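Local coordinates for AvrL567-D (Melampsora lini, PDB 2QVT), which is an avirulence protein of the flax rust fungus, probably recognised by matching flax resistance proteins to trigger plant defence, at residues T99-V103 and A114-S118. Residues are numbered along the deposited sequence; the frame is centred on the assembly and turned at random.
Sequences TLGTV and AHRHS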
loop_
_atom_site.group_PDB
_atom_site.type_symbol
_atom_site.label_atom_id
_atom_site.label_comp_id
_atom_site.label_asym_id
_atom_site.label_seq_id
_atom_site.Cartn_x
_atom_site.Cartn_y
_atom_site.Cartn_z
ATOM N N THR A 99 -4.696 -0.428 -8.441
ATOM C CA THR A 99 -4.571 -1.442 -7.406
ATOM C C THR A 99 -3.146 -2.041 -7.305
ATOM O O THR A 99 -2.430 -2.092 -8.312
ATOM C CB THR A 99 -5.729 -2.472 -7.517
ATOM O OG1 THR A 99 -5.691 -3.339 -6.391
ATOM C CG2 THR A 99 -5.676 -3.261 -8.782
ATOM N N LEU A 100 -2.708 -2.381 -6.075
ATOM C CA LEU A 100 -1.463 -3.166 -5.852
ATOM C C LEU A 100 -1.708 -4.700 -5.787
ATOM O O LEU A 100 -0.752 -5.521 -5.780
ATOM C CB LEU A 100 -0.613 -2.645 -4.633
ATOM C CG LEU A 100 -0.031 -1.186 -4.759
ATOM C CD1 LEU A 100 0.521 -0.585 -3.465
ATOM C CD2 LEU A 100 1.020 -1.009 -5.882
ATOM N N GLY A 101 -2.972 -5.096 -5.768
ATOM C CA GLY A 101 -3.279 -6.485 -5.455
ATOM C C GLY A 101 -4.136 -6.518 -4.201
ATOM O O GLY A 101 -4.700 -5.494 -3.800
ATOM N N THR A 102 -4.269 -7.696 -3.600
ATOM C CA THR A 102 -5.203 -7.841 -2.499
ATOM C C THR A 102 -4.432 -8.275 -1.291
ATOM O O THR A 102 -3.377 -8.874 -1.409
ATOM C CB THR A 102 -6.382 -8.851 -2.778
ATOM O OG1 THR A 102 -5.830 -10.109 -3.154
ATOM C CG2 THR A 102 -7.355 -8.340 -3.895
ATOM N N VAL A 103 -4.964 -7.924 -0.122
ATOM C CA VAL A 103 -4.440 -8.427 1.104
ATOM C C VAL A 103 -5.609 -9.130 1.808
ATOM O O VAL A 103 -6.771 -8.902 1.466
ATOM C CB VAL A 103 -3.771 -7.294 1.935
ATOM C CG1 VAL A 103 -2.497 -6.795 1.209
ATOM C CG2 VAL A 103 -4.737 -6.166 2.179
ATOM N N ALA A 114 1.271 -7.778 -1.499
ATOM C CA ALA A 114 -0.053 -7.859 -2.084
ATOM C C ALA A 114 -0.107 -9.007 -3.134
ATOM O O ALA A 114 0.843 -9.237 -3.907
ATOM C CB ALA A 114 -0.459 -6.533 -2.701
ATOM N N HIS A 115 -1.227 -9.725 -3.121
ATOM C CA HIS A 115 -1.515 -10.790 -4.076
ATOM C C HIS A 115 -2.066 -10.185 -5.383
ATOM O O HIS A 115 -3.101 -9.508 -5.393
ATOM C CB HIS A 115 -2.460 -11.827 -3.418
ATOM C CG HIS A 115 -2.681 -13.051 -4.239
ATOM N ND1 HIS A 115 -3.675 -13.966 -3.959
ATOM C CD2 HIS A 115 -2.064 -13.496 -5.365
ATOM C CE1 HIS A 115 -3.650 -14.927 -4.867
ATOM N NE2 HIS A 115 -2.686 -14.661 -5.733
ATOM N N ARG A 116 -1.334 -10.375 -6.472
ATOM C CA ARG A 116 -1.688 -9.750 -7.740
ATOM C C ARG A 116 -2.559 -10.702 -8.571
ATOM O O ARG A 116 -2.251 -11.893 -8.645
ATOM C CB ARG A 116 -0.424 -9.335 -8.521
ATOM C CG ARG A 116 0.517 -8.383 -7.748
ATOM C CD ARG A 116 1.710 -7.923 -8.608
ATOM N NE ARG A 116 2.388 -9.046 -9.262
ATOM C CZ ARG A 116 3.060 -8.991 -10.418
ATOM N NH1 ARG A 116 3.181 -7.850 -11.100
ATOM N NH2 ARG A 116 3.616 -10.099 -10.902
ATOM N N HIS A 117 -3.625 -10.178 -9.185
ATOM C CA HIS A 117 -4.613 -10.992 -9.928
ATOM C C HIS A 117 -4.589 -10.709 -11.427
ATOM O O HIS A 117 -5.133 -11.488 -12.233
ATOM C CB HIS A 117 -6.034 -10.765 -9.387
ATOM C CG HIS A 117 -6.143 -10.982 -7.910
ATOM N ND1 HIS A 117 -6.541 -12.184 -7.364
ATOM C CD2 HIS A 117 -5.852 -10.168 -6.864
ATOM C CE1 HIS A 117 -6.511 -12.093 -6.044
ATOM N NE2 HIS A 117 -6.097 -10.881 -5.715
ATOM N N SER A 118 -3.944 -9.593 -11.788
ATOM C CA SER A 118 -3.779 -9.184 -13.181
ATOM C C SER A 118 -2.311 -8.914 -13.472
ATOM O O SER A 118 -1.568 -8.510 -12.577
ATOM C CB SER A 118 -4.615 -7.940 -13.441
ATOM O OG SER A 118 -4.243 -7.303 -14.647
#
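Thr102 and His115 pair backbone to backbone in both directions. Thr102 N donates to His115 O at 2.8 Å, and His115 N donates to Thr102 O at 2.9 Å. The second bond is the straighter, at 166°, and lies in the carbonyl plane; in the first bond, Thr102 N is tilted 24° from the plane of the His115 carbonyl.

A side-chain hydrogen bond lies beside this pair. Thr102 OG1 meets His117 NE2 at 2.7 Å, at the edge of the imidazole and in its plane. The two side chains cross at about a right angle. A chi1 of 55° turns Thr102 OG1 toward the His117 ring edge, while Thr102 CG2 packs 3.4 Å from His117 NE2. CE1 of the same ring lies over one face of the His115 ring, toward its rim.

Apolar packing is slight. Ala114 CB lies 4.3 Å from Leu100 CB and 4.4 Å from Val103 CG1. The backbones also pack closely. Ala114 CB rests 3.3 Å from Leu100 O, and Gly101 CA comes within 3.0 Å of His115 O. Gly101 has a positive phi, which glycine adopts readily.

Strand 98-104 is the edge of a four-stranded antiparallel sheet, bonded to strand 81-86. The loop adds a single antiparallel bridge, a hydrogen-bonded pair, along that edge of the beta-sandwich.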